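Local coordinates for protein similar to metal-dependent hydrolase (PDB 3ESH) that is a probable metal-dependent hydrolase of the metallo-beta-lactamase superfamily, whose natural substrate is not established, at residues Met106-His110 with His185-Thr190; Ala129-Gln135 with Lys163-Glu168. All coordinates share one frame; numbering follows the deposited sequence.

Contact 1 (Met106-His110 with His185-Thr190); sequences MTHMH and HSFGHT
His108 and His110 meet His185 and His189 in a cluster of four imidazoles, and the sequence from His108 to His113 follows the HxHxDH signature of the metallo-beta-lactamase fold. His108 CB points toward the 185-190 loop, and a chi1 of 62°, with CG between the backbone N and the carbonyl carbon, places the ring among its partners. CB starts beside the methylene of Ser186, and CG lies close to the His189 ring. Further along the ring, ND1 is 3.8 Å from His189 CD2, which lies over one face of the His108 imidazole, offset toward the rim. His108 CD2 comes to 3.5 Å from the edge of the His185 ring at CD2, the two planes standing at 83°. At the tip, His108 NE2 approaches His185 NE2 at 3.5 Å and also makes a weak hydrogen bond to Asp206 OD2.

His110 comes from the opposite direction to His185, rim against rim, with His110 ND1 3.1 Å from His185 NE2. The other nitrogen of His185, ND1, is hydrogen-bonded to Asp223 OD1, which restrains the rotation of the ring. No metal is modelled, but the donor atoms of His110, His185 and Asp206 converge in a way that may mark a metal site, as expected of this superfamily. His189 is oriented by Ser182, whose OG hydrogen-bonds to its ND1.

Behind the rings the loops are joined through their backbones. Thr190 N donates to Thr107 O at 2.7 Å, in the carbonyl plane with an N-H...O angle of 146°. The same oxygen receives a C-H contact from His189 CA at 3.4 Å, while a water donates to Met106 O at 2.9 Å and reaches Thr190 OG1 only weakly.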
loop_
_atom_site.group_PDB
_atom_site.type_symbol
_atom_site.label_atom_id
_atom_site.label_comp_id
_atom_site.label_asym_id
_atom_site.label_seq_id
_atom_site.Cartn_x
_atom_site.Cartn_y
_atom_site.Cartn_z
HETATM N N MSE A 106 15.320 19.366 -12.164
HETATM C CA MSE A 106 16.015 18.833 -10.998
HETATM C C MSE A 106 15.828 17.316 -10.834
HETATM O O MSE A 106 14.723 16.810 -10.921
HETATM C CB MSE A 106 15.518 19.529 -9.728
HETATM C CG MSE A 106 15.546 21.032 -9.743
HETATM SE SE MSE A 106 17.372 21.735 -9.821
HETATM C CE MSE A 106 17.918 21.090 -8.123
ATOM N N THR A 107 16.923 16.595 -10.619
ATOM C CA THR A 107 16.844 15.158 -10.409
ATOM C C THR A 107 16.313 14.955 -8.990
ATOM O O THR A 107 15.551 14.035 -8.734
ATOM C CB THR A 107 18.229 14.503 -10.515
ATOM O OG1 THR A 107 19.030 14.896 -9.394
ATOM C CG2 THR A 107 18.912 14.938 -11.786
ATOM N N HIS A 108 16.734 15.841 -8.090
ATOM C CA HIS A 108 16.299 15.847 -6.701
ATOM C C HIS A 108 16.771 17.137 -6.028
ATOM O O HIS A 108 17.606 17.829 -6.569
ATOM C CB HIS A 108 16.777 14.590 -5.957
ATOM C CG HIS A 108 18.264 14.443 -5.880
ATOM N ND1 HIS A 108 19.074 14.465 -6.995
ATOM C CD2 HIS A 108 19.076 14.195 -4.827
ATOM C CE1 HIS A 108 20.320 14.232 -6.636
ATOM N NE2 HIS A 108 20.352 14.062 -5.323
HETATM N N MSE A 109 16.221 17.459 -4.861
HETATM C CA MSE A 109 16.520 18.715 -4.160
HETATM C C MSE A 109 17.564 18.735 -3.037
HETATM O O MSE A 109 17.579 19.653 -2.216
HETATM C CB MSE A 109 15.214 19.317 -3.636
HETATM C CG MSE A 109 14.237 19.719 -4.720
HETATM SE SE MSE A 109 14.850 21.215 -5.857
HETATM C CE MSE A 109 15.018 22.489 -4.411
ATOM N N HIS A 110 18.440 17.736 -3.008
ATOM C CA HIS A 110 19.497 17.707 -1.996
ATOM C C HIS A 110 20.377 18.961 -2.198
ATOM O O HIS A 110 20.415 19.524 -3.298
ATOM C CB HIS A 110 20.295 16.407 -2.134
ATOM C CG HIS A 110 19.563 15.205 -1.627
ATOM N ND1 HIS A 110 20.023 13.920 -1.812
ATOM C CD2 HIS A 110 18.413 15.092 -0.925
ATOM C CE1 HIS A 110 19.187 13.072 -1.244
ATOM N NE2 HIS A 110 18.202 13.756 -0.698
ATOM N N HIS A 185 17.265 6.759 -4.428
ATOM C CA HIS A 185 18.154 7.669 -3.705
ATOM C C HIS A 185 17.306 8.614 -2.882
ATOM O O HIS A 185 17.638 8.989 -1.758
ATOM C CB HIS A 185 18.969 8.505 -4.689
ATOM C CG HIS A 185 19.857 9.511 -4.032
ATOM N ND1 HIS A 185 21.050 9.174 -3.433
ATOM C CD2 HIS A 185 19.712 10.847 -3.855
ATOM C CE1 HIS A 185 21.603 10.256 -2.919
ATOM N NE2 HIS A 185 20.812 11.286 -3.159
ATOM N N SER A 186 16.191 8.995 -3.475
ATOM C CA SER A 186 15.259 9.918 -2.858
ATOM C C SER A 186 13.877 9.378 -3.184
ATOM O O SER A 186 13.715 8.690 -4.174
ATOM C CB SER A 186 15.445 11.291 -3.504
ATOM O OG SER A 186 14.823 12.271 -2.739
ATOM N N PHE A 187 12.875 9.679 -2.373
ATOM C CA PHE A 187 11.559 9.167 -2.705
ATOM C C PHE A 187 11.092 9.785 -4.001
ATOM O O PHE A 187 10.362 9.156 -4.766
ATOM C CB PHE A 187 10.521 9.479 -1.638
ATOM C CG PHE A 187 9.190 8.854 -1.920
ATOM C CD1 PHE A 187 8.979 7.502 -1.655
ATOM C CD2 PHE A 187 8.185 9.583 -2.540
ATOM C CE1 PHE A 187 7.787 6.887 -2.006
ATOM C CE2 PHE A 187 6.991 8.981 -2.896
ATOM C CZ PHE A 187 6.788 7.630 -2.635
ATOM N N GLY A 188 11.517 11.014 -4.257
ATOM C CA GLY A 188 11.106 11.689 -5.471
ATOM C C GLY A 188 12.200 11.809 -6.504
ATOM O O GLY A 188 12.056 12.546 -7.480
ATOM N N HIS A 189 13.293 11.075 -6.320
ATOM C CA HIS A 189 14.398 11.153 -7.258
ATOM C C HIS A 189 13.956 10.889 -8.688
ATOM O O HIS A 189 13.139 10.002 -8.946
ATOM C CB HIS A 189 15.497 10.184 -6.857
ATOM C CG HIS A 189 16.728 10.291 -7.703
ATOM N ND1 HIS A 189 16.814 9.739 -8.960
ATOM C CD2 HIS A 189 17.922 10.883 -7.463
ATOM C CE1 HIS A 189 18.012 9.981 -9.464
ATOM N NE2 HIS A 189 18.701 10.672 -8.574
ATOM N N THR A 190 14.531 11.664 -9.610
ATOM C CA THR A 190 14.209 11.611 -11.029
ATOM C C THR A 190 15.434 11.449 -11.945
ATOM O O THR A 190 16.523 11.933 -11.643
ATOM C CB THR A 190 13.433 12.916 -11.430
ATOM O OG1 THR A 190 12.237 13.024 -10.646
ATOM C CG2 THR A 190 13.060 12.920 -12.908
HETATM O O HOH W 1 12.611 15.997 -9.147
#

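Contact 2 (Ala129-Gln135 with Lys163-Glu168); sequences AIHVVQQ and KLILFE
The Phe167 ring leans obliquely against the backbone of Gln134, its CE2 3.4 Å from Gln134 CA, with Val132 CG1 touching CD2 from a crossing direction. A chi1 of 82° swings the ring back over the neighbouring strand although the CB itself points away from it. Here strand 164-167 runs parallel to strand 130-134, closing a beta-alpha-beta unit through helix 135-142 and forming an edge strand of its mixed sheet within the chain.

Five backbone hydrogen bonds hold the pair in the usual parallel pattern. His131 bonds to Lys163 and Ile165, Val133 to Ile165 and Phe167, and Gln135 N closes the series on Phe167 O at 2.8 Å. On one face, Val133 CG2 packs on Leu164 CD1 at 3.8 Å, and both side chains, with Leu166, are backed by Trp138 of the helix. On the opposite face, which carries Val132 and Ile165, Ile165 CG1 meets Ile130 CG2 at 3.7 Å, while Pro238 of the second subunit packs on Ile165.

At the C-terminal end, Gln135 and Glu168 lie side by side and point the same way. Gln135, with CG anti to the backbone N (chi1 180°), extends beyond it and brings OE1 to 3.3 Å from Glu168 OE1. Two acceptors this close gain nothing from each other. Arg231 of the second subunit, through its NE in a salt bridge to Glu168 OE1 and its carbonyl oxygen as acceptor for Gln135 NE2, supplies partners that the two side chains do not give each other and joins this end of the strands to the neighbouring subunit.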
loop_
_atom_site.group_PDB
_atom_site.type_symbol
_atom_site.label_atom_id
_atom_site.label_comp_id
_atom_site.label_asym_id
_atom_site.label_seq_id
_atom_site.Cartn_x
_atom_site.Cartn_y
_atom_site.Cartn_z
ATOM N N ALA A 129 13.690 31.146 -16.006
ATOM C CA ALA A 129 13.548 29.705 -16.160
ATOM C C ALA A 129 12.419 29.044 -15.395
ATOM O O ALA A 129 12.133 29.387 -14.244
ATOM C CB ALA A 129 14.865 29.007 -15.808
ATOM N N ILE A 130 11.771 28.095 -16.057
ATOM C CA ILE A 130 10.713 27.323 -15.438
ATOM C C ILE A 130 11.462 26.219 -14.683
ATOM O O ILE A 130 12.376 25.606 -15.235
ATOM C CB ILE A 130 9.790 26.692 -16.507
ATOM C CG1 ILE A 130 8.911 27.778 -17.124
ATOM C CG2 ILE A 130 8.955 25.580 -15.899
ATOM C CD1 ILE A 130 8.049 27.288 -18.264
ATOM N N HIS A 131 11.101 25.982 -13.426
ATOM C CA HIS A 131 11.759 24.951 -12.635
ATOM C C HIS A 131 10.865 23.727 -12.462
ATOM O O HIS A 131 9.743 23.816 -11.968
ATOM C CB HIS A 131 12.191 25.516 -11.281
ATOM C CG HIS A 131 13.245 26.580 -11.384
ATOM N ND1 HIS A 131 14.321 26.645 -10.526
ATOM C CD2 HIS A 131 13.409 27.587 -12.273
ATOM C CE1 HIS A 131 15.109 27.645 -10.888
ATOM N NE2 HIS A 131 14.579 28.229 -11.940
ATOM N N VAL A 132 11.382 22.576 -12.882
ATOM C CA VAL A 132 10.645 21.314 -12.826
ATOM C C VAL A 132 11.148 20.360 -11.754
ATOM O O VAL A 132 12.338 20.016 -11.717
ATOM C CB VAL A 132 10.717 20.631 -14.194
ATOM C CG1 VAL A 132 9.817 19.434 -14.245
ATOM C CG2 VAL A 132 10.333 21.630 -15.262
ATOM N N VAL A 133 10.241 19.936 -10.881
ATOM C CA VAL A 133 10.576 19.006 -9.807
ATOM C C VAL A 133 9.478 17.960 -9.656
ATOM O O VAL A 133 8.307 18.229 -9.904
ATOM C CB VAL A 133 10.733 19.724 -8.430
ATOM C CG1 VAL A 133 11.272 18.756 -7.395
ATOM C CG2 VAL A 133 11.641 20.938 -8.564
ATOM N N GLN A 134 9.863 16.752 -9.267
ATOM C CA GLN A 134 8.891 15.696 -9.063
ATOM C C GLN A 134 8.093 16.189 -7.841
ATOM O O GLN A 134 8.660 16.756 -6.894
ATOM C CB GLN A 134 9.626 14.360 -8.844
ATOM C CG GLN A 134 9.307 13.586 -7.575
ATOM C CD GLN A 134 7.996 12.866 -7.633
ATOM O OE1 GLN A 134 7.551 12.440 -8.688
ATOM N NE2 GLN A 134 7.379 12.700 -6.487
ATOM N N GLN A 135 6.777 16.002 -7.883
ATOM C CA GLN A 135 5.898 16.487 -6.817
ATOM C C GLN A 135 6.204 16.011 -5.397
ATOM O O GLN A 135 6.142 16.809 -4.452
ATOM C CB GLN A 135 4.442 16.184 -7.175
ATOM C CG GLN A 135 3.418 16.618 -6.168
ATOM C CD GLN A 135 2.033 16.739 -6.773
ATOM O OE1 GLN A 135 1.657 15.978 -7.670
ATOM N NE2 GLN A 135 1.260 17.694 -6.281
ATOM N N LYS A 163 7.907 30.016 -10.768
ATOM C CA LYS A 163 7.676 29.345 -12.035
ATOM C C LYS A 163 7.895 27.841 -11.900
ATOM O O LYS A 163 8.417 27.186 -12.804
ATOM C CB LYS A 163 8.605 29.920 -13.108
ATOM C CG LYS A 163 8.505 31.425 -13.265
ATOM C CD LYS A 163 9.056 31.870 -14.604
ATOM C CE LYS A 163 9.058 33.384 -14.716
ATOM N NZ LYS A 163 9.940 34.018 -13.680
ATOM N N LEU A 164 7.466 27.306 -10.762
ATOM C CA LEU A 164 7.612 25.886 -10.463
ATOM C C LEU A 164 6.523 25.022 -11.093
ATOM O O LEU A 164 5.339 25.317 -10.973
ATOM C CB LEU A 164 7.597 25.682 -8.952
ATOM C CG LEU A 164 7.858 24.254 -8.481
ATOM C CD1 LEU A 164 9.368 24.011 -8.441
ATOM C CD2 LEU A 164 7.264 24.037 -7.101
ATOM N N ILE A 165 6.933 23.961 -11.781
ATOM C CA ILE A 165 5.992 23.026 -12.395
ATOM C C ILE A 165 6.305 21.656 -11.769
ATOM O O ILE A 165 7.474 21.269 -11.676
ATOM C CB ILE A 165 6.173 22.942 -13.936
ATOM C CG1 ILE A 165 5.735 24.249 -14.591
ATOM C CG2 ILE A 165 5.360 21.781 -14.502
ATOM C CD1 ILE A 165 4.253 24.576 -14.410
ATOM N N LEU A 166 5.272 20.940 -11.335
ATOM C CA LEU A 166 5.443 19.642 -10.715
ATOM C C LEU A 166 4.918 18.522 -11.586
ATOM O O LEU A 166 3.945 18.698 -12.317
ATOM C CB LEU A 166 4.716 19.587 -9.374
ATOM C CG LEU A 166 5.191 20.611 -8.357
ATOM C CD1 LEU A 166 4.206 20.721 -7.232
ATOM C CD2 LEU A 166 6.559 20.227 -7.865
ATOM N N PHE A 167 5.573 17.367 -11.493
ATOM C CA PHE A 167 5.164 16.186 -12.240
ATOM C C PHE A 167 5.202 14.967 -11.301
ATOM O O PHE A 167 5.947 14.942 -10.304
ATOM C CB PHE A 167 6.081 15.991 -13.463
ATOM C CG PHE A 167 7.385 15.303 -13.158
ATOM C CD1 PHE A 167 7.526 13.946 -13.371
ATOM C CD2 PHE A 167 8.453 16.013 -12.637
ATOM C CE1 PHE A 167 8.721 13.295 -13.072
ATOM C CE2 PHE A 167 9.648 15.387 -12.331
ATOM C CZ PHE A 167 9.785 14.020 -12.548
ATOM N N GLU A 168 4.387 13.963 -11.615
ATOM C CA GLU A 168 4.336 12.764 -10.792
ATOM C C GLU A 168 5.239 11.630 -11.267
ATOM O O GLU A 168 6.228 11.321 -10.607
ATOM C CB GLU A 168 2.885 12.279 -10.656
ATOM C CG GLU A 168 2.033 13.239 -9.829
ATOM C CD GLU A 168 0.595 12.775 -9.623
ATOM O OE1 GLU A 168 -0.154 13.490 -8.910
ATOM O OE2 GLU A 168 0.214 11.715 -10.165
#

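Both segments of contact 2 fall between the two of contact 1 in sequence: 106-110 comes first, then 129-135 and 163-168, and finally 185-190. The centres of the two contacts lie about 12 Å apart. The 106-110 loop leaves strand 103-105, the neighbour of strand 130-134 in the same mixed sheet, and a probable hydrogen bond from Met106 N to Val132 O (3.1 Å) ties the two contacts together. Thr190, which begins strand 190-196 of the other mixed sheet, packs its OG1 against Phe167 CZ at 3.3 Å. The histidine cluster thus lies on loops joined to both sheets, consistent with the sandwich edge where this superfamily carries its active site, while contact 2 carries one sheet outward to the second subunit.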